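Local coordinates for protein SidF, inhibitor of growth family, member 3 (Legionella pneumophila subsp. pneumophila, PDB 4FYE) that is a phosphoinositide phosphatase of Legionella that probably removes a phosphate group from the inositol ring of membrane phosphoinositide lipids, at residues C207-L217 with I296-T304; K321-D329 with Q341-H349. The protein carries 1 engineered substitution. One frame throughout, in Å; residues are numbered along the deposited sequence.

Contact 1 lies deeper, about 17 Å from the centre of the chain to its own centre, against about 33 Å for contact 2, and their centres are 26 Å apart. Contact 1 sets the short helix 212-216 and the turn before it against helix 284-311; contact 2 folds a connecting loop onto helix 335-349. The two do not touch, yet helices 284-311 and 335-349 both meet strand 391-399, through Q303 in one case and I343 in the other. Their chemistry differs sharply. The deeper contact joins charged and amide groups, some of which (N297, E300) also bond beyond the two segments, whereas the outlying one has no hydrogen bond between its segments and relies on apolar and ring packing.

Contact 1: C207-L217 with I296-T304; sequences CGRYTKRQQRL and INQEEVIQT
R213 grips E299 side-on with two nitrogens: NE reaches OE1 at 2.6 Å with an N-H...O angle of 159°, and NH2 reaches OE2 at 3.2 Å. The carboxylate oxygens lie near the guanidinium plane but are met from above their own plane, the two groups being turned 56° apart. A bend at chi3 (-65°) lets R213 present this flank to the acid. Beside the ion pair, Q214 turns the NE2 end of its amide toward two acceptors. Q214 NE2 gives a fairly straight bond, 3.1 Å, to E300 OE2, on its anti side but tilted out of the carboxylate plane, and a weak one, 3.0 Å, to N297 OD1. Q214 CG slides past I296 CG2 at 3.6 Å, and L217 meets I296 tip to tip. T211 CG2 rests on E300 CA, 3.6 Å away.

Behind this shell stands a capping box. T211 is the N-cap of helix 212-216: its OG1 accepts from Q214 N (3.2 Å), while T211 N returns a bond to Q214 OE1 (2.8 Å). Glutamine suits the place because one amide end closes the box and the other crosses to helix 284-311. G208 has backbone angles at which a CB would press on the preceding carbonyl oxygen, and lacking one suits it to lie with CA close to T304 OG1 and E300 OE1. Farther out, F507 makes a cation-pi contact with R213, and R273 O takes N297 ND2. The charge of R213 would favour an ionised E299, whereas E300 is held by neutral donors, Q214 NE2 and N243 N.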
# COMPACT_ATOMS: atom_id res chain seq x y z
N CYS A 207 -9.30 4.53 1.81
CA CYS A 207 -9.53 5.69 1.04
C CYS A 207 -9.92 5.27 -0.32
O CYS A 207 -9.93 4.08 -0.62
CB CYS A 207 -8.23 6.50 0.97
SG CYS A 207 -6.93 5.49 0.30
N GLY A 208 -10.17 6.27 -1.15
CA GLY A 208 -10.49 6.08 -2.53
C GLY A 208 -11.95 6.43 -2.70
O GLY A 208 -12.76 6.21 -1.80
N ARG A 209 -12.25 6.96 -3.88
CA ARG A 209 -13.53 7.46 -4.20
C ARG A 209 -13.56 7.45 -5.73
O ARG A 209 -12.54 7.65 -6.38
CB ARG A 209 -13.64 8.87 -3.62
CG ARG A 209 -14.83 9.66 -4.06
CD ARG A 209 -14.85 11.01 -3.40
NE ARG A 209 -16.21 11.50 -3.23
CZ ARG A 209 -16.94 11.31 -2.13
NH1 ARG A 209 -16.43 10.64 -1.09
NH2 ARG A 209 -18.18 11.80 -2.07
N TYR A 210 -14.71 7.15 -6.31
CA TYR A 210 -14.79 7.03 -7.77
C TYR A 210 -14.57 8.36 -8.50
O TYR A 210 -15.06 9.40 -8.06
CB TYR A 210 -16.16 6.50 -8.15
CG TYR A 210 -16.36 5.05 -7.84
CD1 TYR A 210 -15.44 4.10 -8.26
CD2 TYR A 210 -17.51 4.62 -7.17
CE1 TYR A 210 -15.65 2.74 -8.00
CE2 TYR A 210 -17.73 3.26 -6.90
CZ TYR A 210 -16.82 2.32 -7.33
OH TYR A 210 -17.03 0.99 -7.06
N THR A 211 -13.87 8.33 -9.63
CA THR A 211 -13.81 9.54 -10.47
C THR A 211 -15.13 9.75 -11.22
O THR A 211 -15.93 8.83 -11.33
CB THR A 211 -12.74 9.47 -11.54
OG1 THR A 211 -12.99 8.34 -12.36
CG2 THR A 211 -11.34 9.36 -10.95
N LYS A 212 -15.37 10.95 -11.73
CA LYS A 212 -16.63 11.15 -12.39
C LYS A 212 -16.72 10.24 -13.60
O LYS A 212 -17.77 9.66 -13.86
CB LYS A 212 -16.89 12.63 -12.73
CG LYS A 212 -16.98 13.46 -11.46
CD LYS A 212 -18.05 14.52 -11.52
CE LYS A 212 -17.89 15.54 -10.40
NZ LYS A 212 -18.41 16.90 -10.80
N ARG A 213 -15.64 10.12 -14.35
CA ARG A 213 -15.61 9.22 -15.48
C ARG A 213 -16.04 7.81 -15.08
O ARG A 213 -16.90 7.23 -15.71
CB ARG A 213 -14.21 9.18 -16.07
CG ARG A 213 -14.12 8.44 -17.38
CD ARG A 213 -12.70 7.99 -17.58
NE ARG A 213 -11.84 9.14 -17.71
CZ ARG A 213 -11.70 9.83 -18.84
NH1 ARG A 213 -12.38 9.47 -19.93
NH2 ARG A 213 -10.89 10.88 -18.88
N GLN A 214 -15.45 7.25 -14.03
CA GLN A 214 -15.91 5.94 -13.54
C GLN A 214 -17.40 5.98 -13.18
O GLN A 214 -18.17 5.08 -13.50
CB GLN A 214 -15.10 5.50 -12.31
CG GLN A 214 -13.69 5.01 -12.59
CD GLN A 214 -12.83 4.99 -11.33
OE1 GLN A 214 -13.06 5.79 -10.41
NE2 GLN A 214 -11.80 4.14 -11.30
N GLN A 215 -17.81 7.05 -12.52
CA GLN A 215 -19.15 7.17 -12.02
C GLN A 215 -20.15 7.00 -13.16
O GLN A 215 -21.10 6.23 -13.01
CB GLN A 215 -19.30 8.50 -11.25
CG GLN A 215 -20.34 8.52 -10.12
CD GLN A 215 -20.26 7.34 -9.11
OE1 GLN A 215 -19.80 7.51 -7.97
NE2 GLN A 215 -20.75 6.16 -9.51
N ARG A 216 -19.94 7.63 -14.31
CA ARG A 216 -20.90 7.49 -15.40
C ARG A 216 -20.74 6.23 -16.30
O ARG A 216 -21.70 5.83 -16.96
CB ARG A 216 -20.97 8.76 -16.24
CG ARG A 216 -19.77 8.93 -17.13
CD ARG A 216 -19.85 10.19 -17.98
NE ARG A 216 -18.51 10.72 -18.23
CZ ARG A 216 -17.67 10.26 -19.16
NH1 ARG A 216 -18.01 9.23 -19.96
NH2 ARG A 216 -16.48 10.85 -19.28
N LEU A 217 -19.55 5.61 -16.33
CA LEU A 217 -19.43 4.29 -16.95
C LEU A 217 -19.97 3.20 -16.03
O LEU A 217 -19.52 2.08 -16.09
CB LEU A 217 -17.99 3.93 -17.36
CG LEU A 217 -17.10 4.86 -18.23
CD1 LEU A 217 -15.65 4.59 -17.90
CD2 LEU A 217 -17.31 4.73 -19.72
N ILE A 296 -8.11 4.10 -16.67
CA ILE A 296 -9.21 4.60 -15.90
C ILE A 296 -8.91 4.59 -14.36
O ILE A 296 -8.95 5.66 -13.69
CB ILE A 296 -10.48 3.85 -16.32
CG1 ILE A 296 -10.95 4.41 -17.68
CG2 ILE A 296 -11.55 3.96 -15.26
CD1 ILE A 296 -11.99 3.57 -18.40
N ASN A 297 -8.58 3.43 -13.82
CA ASN A 297 -8.12 3.34 -12.44
C ASN A 297 -6.87 4.14 -12.15
O ASN A 297 -6.78 4.72 -11.06
CB ASN A 297 -7.86 1.92 -12.12
CG ASN A 297 -9.12 1.12 -12.07
OD1 ASN A 297 -10.25 1.66 -12.10
ND2 ASN A 297 -8.95 -0.20 -11.98
N GLN A 298 -5.93 4.23 -13.10
CA GLN A 298 -4.82 5.17 -12.91
C GLN A 298 -5.32 6.62 -12.66
O GLN A 298 -4.76 7.31 -11.82
CB GLN A 298 -3.85 5.18 -14.08
CG GLN A 298 -2.58 5.93 -13.72
CD GLN A 298 -1.91 5.38 -12.47
OE1 GLN A 298 -1.92 4.18 -12.24
NE2 GLN A 298 -1.26 6.26 -11.68
N GLU A 299 -6.36 7.09 -13.35
CA GLU A 299 -6.83 8.42 -13.00
C GLU A 299 -7.42 8.52 -11.60
O GLU A 299 -7.13 9.50 -10.90
CB GLU A 299 -7.57 9.20 -14.13
CG GLU A 299 -8.97 8.73 -14.54
CD GLU A 299 -9.74 9.75 -15.40
OE1 GLU A 299 -10.99 9.76 -15.34
OE2 GLU A 299 -9.16 10.56 -16.16
N GLU A 300 -8.07 7.48 -11.11
CA GLU A 300 -8.58 7.48 -9.74
C GLU A 300 -7.43 7.60 -8.77
O GLU A 300 -7.49 8.36 -7.82
CB GLU A 300 -9.41 6.24 -9.45
CG GLU A 300 -10.12 6.22 -8.08
CD GLU A 300 -10.53 4.81 -7.60
OE1 GLU A 300 -10.72 4.61 -6.36
OE2 GLU A 300 -10.66 3.86 -8.42
N VAL A 301 -6.37 6.87 -9.03
CA VAL A 301 -5.16 7.01 -8.24
C VAL A 301 -4.65 8.46 -8.21
O VAL A 301 -4.12 8.88 -7.19
CB VAL A 301 -4.04 6.04 -8.74
CG1 VAL A 301 -2.63 6.36 -8.18
CG2 VAL A 301 -4.45 4.63 -8.46
N ILE A 302 -4.76 9.19 -9.31
CA ILE A 302 -4.32 10.60 -9.33
C ILE A 302 -5.24 11.40 -8.44
O ILE A 302 -4.82 12.23 -7.66
CB ILE A 302 -4.28 11.20 -10.72
CG1 ILE A 302 -3.40 10.32 -11.60
CG2 ILE A 302 -3.82 12.67 -10.68
CD1 ILE A 302 -2.79 11.03 -12.77
N GLN A 303 -6.51 11.10 -8.53
CA GLN A 303 -7.44 11.79 -7.72
C GLN A 303 -7.17 11.56 -6.22
O GLN A 303 -7.22 12.51 -5.41
CB GLN A 303 -8.85 11.34 -8.08
CG GLN A 303 -9.91 12.11 -7.32
CD GLN A 303 -11.28 11.82 -7.83
OE1 GLN A 303 -11.96 10.96 -7.27
NE2 GLN A 303 -11.69 12.49 -8.91
N THR A 304 -6.84 10.34 -5.84
CA THR A 304 -6.58 10.01 -4.43
C THR A 304 -5.25 10.65 -3.99
O THR A 304 -5.18 11.12 -2.87
CB THR A 304 -6.59 8.48 -4.26
OG1 THR A 304 -7.82 7.99 -4.79
CG2 THR A 304 -6.45 7.99 -2.77
O HOH W 1 -13.38 11.86 -13.99

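Contact 2: K321-D329 with Q341-H349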
# COMPACT_ATOMS: atom_id res chain seq x y z
N LYS A 321 -1.15 29.97 1.02
CA LYS A 321 -1.14 29.67 -0.38
C LYS A 321 -2.23 30.40 -1.14
O LYS A 321 -2.30 30.31 -2.33
CB LYS A 321 -1.23 28.15 -0.55
CG LYS A 321 -0.02 27.53 -1.21
CD LYS A 321 1.26 27.68 -0.42
CE LYS A 321 2.41 27.91 -1.38
NZ LYS A 321 3.04 26.57 -1.63
N ILE A 322 -3.07 31.19 -0.50
CA ILE A 322 -4.03 31.95 -1.28
C ILE A 322 -3.62 33.44 -1.42
O ILE A 322 -3.48 34.13 -0.40
CB ILE A 322 -5.41 31.83 -0.65
CG1 ILE A 322 -5.80 30.37 -0.55
CG2 ILE A 322 -6.47 32.65 -1.39
CD1 ILE A 322 -6.95 30.19 0.42
N PRO A 323 -3.41 33.95 -2.65
CA PRO A 323 -2.82 35.32 -2.68
C PRO A 323 -3.64 36.32 -1.90
O PRO A 323 -4.85 36.20 -1.88
CB PRO A 323 -2.82 35.66 -4.15
CG PRO A 323 -2.52 34.29 -4.78
CD PRO A 323 -3.24 33.25 -3.94
N GLU A 324 -2.99 37.30 -1.29
CA GLU A 324 -3.71 38.21 -0.40
C GLU A 324 -5.04 38.74 -0.94
O GLU A 324 -6.03 38.80 -0.22
CB GLU A 324 -2.82 39.39 -0.02
CG GLU A 324 -3.05 39.94 1.37
CD GLU A 324 -2.40 41.31 1.52
OE1 GLU A 324 -2.92 42.14 2.32
OE2 GLU A 324 -1.38 41.55 0.81
N GLU A 325 -5.06 39.05 -2.21
CA GLU A 325 -6.17 39.78 -2.83
C GLU A 325 -7.38 38.90 -3.11
O GLU A 325 -8.38 39.37 -3.63
CB GLU A 325 -5.65 40.34 -4.13
CG GLU A 325 -4.23 39.80 -4.27
CD GLU A 325 -3.85 39.24 -5.61
OE1 GLU A 325 -2.83 38.59 -5.63
OE2 GLU A 325 -4.50 39.44 -6.66
N TYR A 326 -7.28 37.61 -2.79
CA TYR A 326 -8.44 36.72 -2.87
C TYR A 326 -8.87 36.20 -1.53
O TYR A 326 -9.82 35.44 -1.45
CB TYR A 326 -8.17 35.55 -3.79
CG TYR A 326 -7.78 36.04 -5.14
CD1 TYR A 326 -8.67 36.78 -5.90
CD2 TYR A 326 -6.50 35.80 -5.63
CE1 TYR A 326 -8.30 37.27 -7.14
CE2 TYR A 326 -6.12 36.28 -6.88
CZ TYR A 326 -7.03 37.02 -7.62
OH TYR A 326 -6.66 37.50 -8.84
N ARG A 327 -8.19 36.59 -0.47
CA ARG A 327 -8.58 36.07 0.81
C ARG A 327 -9.83 36.82 1.25
O ARG A 327 -9.89 38.03 1.13
CB ARG A 327 -7.48 36.27 1.84
CG ARG A 327 -6.29 35.36 1.70
CD ARG A 327 -5.14 36.00 2.46
NE ARG A 327 -3.91 35.20 2.35
CZ ARG A 327 -2.80 35.43 3.03
NH1 ARG A 327 -2.72 36.42 3.89
NH2 ARG A 327 -1.76 34.68 2.83
N PRO A 328 -10.85 36.10 1.73
CA PRO A 328 -12.02 36.80 2.27
C PRO A 328 -11.69 37.40 3.64
O PRO A 328 -10.95 36.80 4.46
CB PRO A 328 -13.05 35.68 2.42
CG PRO A 328 -12.23 34.46 2.68
CD PRO A 328 -10.99 34.63 1.85
N ASP A 329 -12.24 38.58 3.90
CA ASP A 329 -12.03 39.26 5.16
C ASP A 329 -12.52 38.41 6.32
O ASP A 329 -11.80 38.24 7.31
CB ASP A 329 -12.67 40.66 5.14
CG ASP A 329 -13.82 40.76 4.13
OD1 ASP A 329 -14.48 39.71 3.86
OD2 ASP A 329 -14.05 41.88 3.61
N GLN A 341 -13.90 26.47 2.25
CA GLN A 341 -13.70 27.69 1.49
C GLN A 341 -12.20 27.84 1.18
O GLN A 341 -11.80 28.16 0.07
CB GLN A 341 -14.24 28.88 2.29
CG GLN A 341 -14.32 30.16 1.50
CD GLN A 341 -14.56 31.41 2.38
OE1 GLN A 341 -14.07 31.51 3.52
NE2 GLN A 341 -15.30 32.37 1.84
N LEU A 342 -11.36 27.59 2.18
CA LEU A 342 -9.93 27.53 2.02
C LEU A 342 -9.52 26.54 0.94
O LEU A 342 -8.68 26.86 0.12
CB LEU A 342 -9.29 27.13 3.34
CG LEU A 342 -8.78 28.24 4.25
CD1 LEU A 342 -9.12 29.64 3.74
CD2 LEU A 342 -9.20 28.00 5.69
N ILE A 343 -10.11 25.34 0.93
CA ILE A 343 -9.67 24.33 -0.03
C ILE A 343 -10.02 24.76 -1.43
O ILE A 343 -9.20 24.70 -2.36
CB ILE A 343 -10.24 22.96 0.29
CG1 ILE A 343 -9.56 22.46 1.54
CG2 ILE A 343 -10.00 21.97 -0.87
CD1 ILE A 343 -10.24 21.19 2.11
N LYS A 344 -11.24 25.24 -1.57
CA LYS A 344 -11.73 25.74 -2.83
C LYS A 344 -10.87 26.90 -3.38
O LYS A 344 -10.51 26.89 -4.52
CB LYS A 344 -13.20 26.18 -2.72
CG LYS A 344 -13.70 26.72 -4.05
CD LYS A 344 -14.92 27.62 -3.99
CE LYS A 344 -14.92 28.46 -5.26
NZ LYS A 344 -16.31 28.92 -5.57
N LEU A 345 -10.56 27.88 -2.56
CA LEU A 345 -9.75 28.99 -3.02
C LEU A 345 -8.33 28.51 -3.32
O LEU A 345 -7.75 28.91 -4.29
CB LEU A 345 -9.73 30.13 -1.99
CG LEU A 345 -11.02 30.98 -1.97
CD1 LEU A 345 -11.16 31.90 -0.76
CD2 LEU A 345 -11.23 31.81 -3.24
N TYR A 346 -7.81 27.60 -2.50
CA TYR A 346 -6.49 27.07 -2.68
C TYR A 346 -6.38 26.43 -4.05
O TYR A 346 -5.36 26.64 -4.78
CB TYR A 346 -6.09 26.09 -1.57
CG TYR A 346 -4.80 25.32 -1.89
CD1 TYR A 346 -3.58 25.98 -2.03
CD2 TYR A 346 -4.81 24.00 -2.10
CE1 TYR A 346 -2.42 25.30 -2.36
CE2 TYR A 346 -3.66 23.31 -2.41
CZ TYR A 346 -2.47 23.98 -2.56
OH TYR A 346 -1.30 23.30 -2.89
N VAL A 347 -7.42 25.65 -4.40
CA VAL A 347 -7.40 24.83 -5.60
C VAL A 347 -7.52 25.72 -6.83
O VAL A 347 -6.87 25.47 -7.85
CB VAL A 347 -8.55 23.77 -5.64
CG1 VAL A 347 -8.62 23.15 -7.03
CG2 VAL A 347 -8.34 22.70 -4.59
N GLU A 348 -8.30 26.78 -6.70
CA GLU A 348 -8.63 27.68 -7.78
C GLU A 348 -7.37 28.48 -8.16
O GLU A 348 -7.09 28.69 -9.32
CB GLU A 348 -9.84 28.51 -7.36
CG GLU A 348 -10.21 29.75 -8.18
CD GLU A 348 -11.34 30.59 -7.52
OE1 GLU A 348 -11.34 31.84 -7.66
OE2 GLU A 348 -12.24 29.99 -6.85
N HIS A 349 -6.55 28.83 -7.18
CA HIS A 349 -5.35 29.61 -7.45
C HIS A 349 -4.01 28.90 -7.45
O HIS A 349 -3.00 29.56 -7.61
CB HIS A 349 -5.31 30.78 -6.46
CG HIS A 349 -6.55 31.63 -6.51
ND1 HIS A 349 -6.68 32.68 -7.33
CD2 HIS A 349 -7.74 31.51 -5.88
CE1 HIS A 349 -7.87 33.23 -7.21
NE2 HIS A 349 -8.54 32.51 -6.31
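Y326 and H349 each place CG anti to their own carbonyl carbon (chi1 -57° and -56°), which brings the two rings together in an offset stack with planes 22° apart and centroids separated by 4.2 Å. The setting is a helix-loop-helix connection: the loop after helix 315-320, with a 3-10 turn at 324-326, doubles back along helix 335-349. H349 CE1 lies over one face of the tyrosine, toward its rim, 3.3 Å from Y326 CD2.

I322 is the buried apolar residue of the loop, its CD1 lying 3.7 Å from L345 CB and 4.0 Å from L342 CD1. P328 and L345 meet tip to tip, and the proline ring also slides past the Q341 amide. Prolines suit a loop that packs chiefly through carbon, having no N-H to satisfy.

N350 ND2 ties the two segments by bonding the carbonyls of K321 and Y346, and on the loop side R327 makes a cation-pi contact with W319. R327 also steadies the loop from within, its NE donating to I322 O at 3.0 Å. K321 runs alongside Y346, pointing the same way, and its aliphatic stem meets the ring edge, CG lying 3.5 Å from Y346 CE1.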